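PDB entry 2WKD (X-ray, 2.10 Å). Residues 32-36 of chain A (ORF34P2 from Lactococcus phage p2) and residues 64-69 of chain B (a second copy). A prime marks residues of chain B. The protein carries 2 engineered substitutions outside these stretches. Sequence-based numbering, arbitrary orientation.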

ATOM      1  N   LEU A  32      -6.051   0.215   4.361  1.00 32.42           N
ATOM      2  CA  LEU A  32      -4.792   0.534   3.696  1.00 34.56           C
ATOM      3  C   LEU A  32      -3.553   0.407   4.578  1.00 34.77           C
ATOM      4  O   LEU A  32      -2.431   0.477   4.078  1.00 35.29           O
ATOM      5  CB  LEU A  32      -4.851   1.933   3.092  1.00 31.28           C
ATOM      6  CG  LEU A  32      -6.031   2.122   2.148  1.00 35.95           C
ATOM      7  CD1 LEU A  32      -6.010   3.550   1.644  1.00 39.30           C
ATOM      8  CD2 LEU A  32      -6.020   1.109   0.974  1.00 25.82           C
ATOM      9  N   PHE A  33      -3.757   0.237   5.881  1.00 37.77           N
ATOM     10  CA  PHE A  33      -2.659   0.027   6.843  1.00 38.43           C
ATOM     11  C   PHE A  33      -3.182  -0.474   8.188  1.00 40.20           C
ATOM     12  O   PHE A  33      -4.391  -0.570   8.377  1.00 42.75           O
ATOM     13  CB  PHE A  33      -1.801   1.294   7.023  1.00 40.77           C
ATOM     14  CG  PHE A  33      -2.592   2.561   7.195  1.00 35.23           C
ATOM     15  CD1 PHE A  33      -3.062   2.935   8.451  1.00 38.47           C
ATOM     16  CD2 PHE A  33      -2.823   3.397   6.108  1.00 28.49           C
ATOM     17  CE1 PHE A  33      -3.788   4.116   8.624  1.00 37.44           C
ATOM     18  CE2 PHE A  33      -3.545   4.577   6.255  1.00 32.34           C
ATOM     19  CZ  PHE A  33      -4.029   4.942   7.526  1.00 40.50           C
ATOM     20  N   GLU A  34      -2.274  -0.815   9.101  1.00 38.30           N
ATOM     21  CA  GLU A  34      -2.645  -1.304  10.429  1.00 39.07           C
ATOM     22  C   GLU A  34      -2.365  -0.265  11.529  1.00 38.55           C
ATOM     23  O   GLU A  34      -1.716   0.756  11.288  1.00 34.48           O
ATOM     24  CB  GLU A  34      -1.856  -2.561  10.804  1.00 39.32           C
ATOM     25  CG  GLU A  34      -1.610  -3.586   9.742  1.00 43.10           C
ATOM     26  CD  GLU A  34      -0.394  -4.431  10.085  1.00 43.57           C
ATOM     27  OE1 GLU A  34      -0.022  -5.285   9.263  1.00 47.18           O
ATOM     28  OE2 GLU A  34       0.195  -4.236  11.176  1.00 38.39           O
ATOM     29  N   LYS A  35      -2.836  -0.572  12.739  1.00 41.36           N
ATOM     30  CA  LYS A  35      -2.608   0.250  13.944  1.00 43.26           C
ATOM     31  C   LYS A  35      -2.260  -0.652  15.134  1.00 45.26           C
ATOM     32  O   LYS A  35      -2.366  -1.878  15.032  1.00 46.06           O
ATOM     33  CB  LYS A  35      -3.854   1.081  14.264  1.00 43.23           C
ATOM     34  CG  LYS A  35      -5.086   0.232  14.573  1.00 45.52           C
ATOM     35  CD  LYS A  35      -6.388   1.005  14.435  1.00 50.19           C
ATOM     36  CE  LYS A  35      -6.935   1.468  15.778  1.00 55.60           C
ATOM     37  NZ  LYS A  35      -8.291   2.074  15.599  1.00 56.32           N
ATOM     38  N   GLU A  36      -1.859  -0.048  16.255  1.00 47.57           N
ATOM     39  CA  GLU A  36      -1.594  -0.784  17.501  1.00 48.81           C
ATOM     40  C   GLU A  36      -2.881  -1.237  18.189  1.00 48.56           C
ATOM     41  O   GLU A  36      -3.829  -0.465  18.324  1.00 49.37           O
ATOM     42  CB  GLU A  36      -0.768   0.062  18.469  1.00 48.75           C
ATOM     43  CG  GLU A  36       0.671   0.263  18.047  1.00 51.01           C
ATOM     44  CD  GLU A  36       1.251   1.569  18.550  1.00 55.90           C
ATOM     45  OE1 GLU A  36       0.560   2.302  19.291  1.00 57.07           O
ATOM     46  OE2 GLU A  36       2.409   1.869  18.199  1.00 61.73           O
TER
ATOM     47  N   GLY B  64       6.140  -3.787   2.454  1.00 30.19           N
ATOM     48  CA  GLY B  64       5.718  -4.443   3.684  1.00 28.91           C
ATOM     49  C   GLY B  64       4.498  -3.806   4.295  1.00 28.15           C
ATOM     50  O   GLY B  64       3.950  -2.847   3.753  1.00 27.39           O
ATOM     51  N   ARG B  65       4.073  -4.347   5.433  1.00 28.98           N
ATOM     52  CA  ARG B  65       2.985  -3.766   6.212  1.00 32.12           C
ATOM     53  C   ARG B  65       3.387  -2.360   6.621  1.00 33.36           C
ATOM     54  O   ARG B  65       4.588  -2.056   6.713  1.00 34.44           O
ATOM     55  CB  ARG B  65       2.697  -4.639   7.431  1.00 31.98           C
ATOM     56  CG  ARG B  65       2.405  -6.115   7.057  1.00 37.75           C
ATOM     57  CD  ARG B  65       2.754  -7.097   8.166  1.00 36.63           C
ATOM     58  NE  ARG B  65       2.037  -6.788   9.397  1.00 35.97           N
ATOM     59  CZ  ARG B  65       2.281  -7.349  10.577  1.00 40.65           C
ATOM     60  NH1 ARG B  65       3.236  -8.261  10.708  1.00 41.16           N
ATOM     61  NH2 ARG B  65       1.569  -6.989  11.638  1.00 41.46           N
ATOM     62  N   VAL B  66       2.407  -1.477   6.765  1.00 32.36           N
ATOM     63  CA  VAL B  66       2.651  -0.198   7.417  1.00 35.76           C
ATOM     64  C   VAL B  66       1.713   0.045   8.594  1.00 37.78           C
ATOM     65  O   VAL B  66       0.531  -0.329   8.558  1.00 35.19           O
ATOM     66  CB  VAL B  66       2.861   1.036   6.442  1.00 38.52           C
ATOM     67  CG1 VAL B  66       2.935   0.616   4.975  1.00 41.08           C
ATOM     68  CG2 VAL B  66       1.901   2.180   6.694  1.00 37.58           C
ATOM     69  N   GLN B  67       2.291   0.637   9.641  1.00 36.42           N
ATOM     70  CA  GLN B  67       1.624   0.943  10.911  1.00 39.60           C
ATOM     71  C   GLN B  67       1.442   2.445  11.100  1.00 39.05           C
ATOM     72  O   GLN B  67       2.389   3.205  10.907  1.00 36.16           O
ATOM     73  CB  GLN B  67       2.482   0.435  12.058  1.00 39.15           C
ATOM     74  CG  GLN B  67       1.917  -0.742  12.795  1.00 44.66           C
ATOM     75  CD  GLN B  67       2.162  -0.635  14.284  1.00 47.84           C
ATOM     76  OE1 GLN B  67       2.563  -1.601  14.929  1.00 53.29           O
ATOM     77  NE2 GLN B  67       1.926   0.551  14.839  1.00 49.83           N
ATOM     78  N   ALA B  68       0.244   2.867  11.499  1.00 40.85           N
ATOM     79  CA  ALA B  68      -0.047   4.290  11.693  1.00 42.83           C
ATOM     80  C   ALA B  68      -0.083   4.676  13.174  1.00 44.73           C
ATOM     81  O   ALA B  68      -0.634   3.929  13.986  1.00 46.82           O
ATOM     82  CB  ALA B  68      -1.355   4.665  11.020  1.00 41.27           C
ATOM     83  N   LYS B  69       0.509   5.832  13.509  1.00 45.66           N
ATOM     84  CA  LYS B  69       0.476   6.420  14.874  1.00 47.50           C
ATOM     85  C   LYS B  69      -0.038   7.865  14.871  1.00 45.72           C
ATOM     86  O   LYS B  69       0.451   8.710  14.108  1.00 43.79           O
ATOM     87  CB  LYS B  69       1.860   6.367  15.548  1.00 47.55           C
ATOM     88  CG  LYS B  69       2.230   5.004  16.122  1.00 50.28           C
ATOM     89  CD  LYS B  69       3.689   4.675  15.833  1.00 54.92           C
ATOM     90  CE  LYS B  69       3.876   3.180  15.615  1.00 56.49           C
ATOM     91  NZ  LYS B  69       4.711   2.880  14.410  1.00 58.25           N
TER

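The contact is organised around one residue, Glu34, which spends both its backbone and its side chain on the second copy. Its two peptide groups clasp the strand of chain B in a single beta bridge, with Gln67′ as the bridge partner: the Glu34 CA lies 4.8 Å from the Gln67′ CA. Glu34 N donates to Val66′ O at 2.9 Å with an N-H...O angle of 171°, and Ala68′ N donates to Glu34 O at 2.9 Å and 158°. Both bonds are short and close to straight, so the NH and the carbonyl of one residue satisfy a carbonyl and an NH that flank Gln67′ along the strand. Between them, Gln67′ CA sits 3.4 Å from Glu34 O with an angle of 147° at the hydrogen, a CA-H...O contact that gives the same carbonyl a second, softer approach. The bridge is a single one, and the touching segments run 56° apart from end to end.

The carboxylate of Glu34 answers the guanidinium of Arg65′. The CA-to-CB bond points sideways, but with chi1 m and chi2 t the chain reaches the arginine, and OE1 meets the guanidinium at its edge, near its plane, where the N-H bonds are directed. Arg65′ NE donates to Glu34 OE1 at 2.6 Å and 168°, and Arg65′ NH2 donates to Glu34 OE2 at 3.1 Å and 151°. This is a two-pronged salt bridge in which each carboxylate oxygen has its own donor; a further bond from Arg65′ NH2 to Glu34 OE1, 3.3 Å and 125°, is weak.

Beside this polar framework, the CA-to-CB bond of Phe33 points toward the strand, and the side chain supplies apolar packing. Its CB lies 3.8 Å from Val66′ CG2, and its CE1 approaches Ala68′ CB at 3.5 Å. Ala68′ thus serves twice, bonding through its backbone N while its methyl group, also pointing toward the partner, meets the aromatic ring.

Not every polar group is paid for. Gln67′ NE2 is buried by the contact without a partner anywhere in the model; its nearest neighbour in Glu36 is CG, at 3.5 Å, a carbon that cannot accept. At the exposed end, Glu36 OE2 comes within 3.2 Å of Lys69′ CE but stays 4.5 Å from Lys69′ NZ, so the opposite charges are near each other without forming a salt bridge. The rule to read here is economical: one residue satisfies its own backbone NH and carbonyl across the bridge and delivers a well-aimed ion pair from its side chain, while around it one amide nitrogen goes unpaired and one pair of charges stays apart.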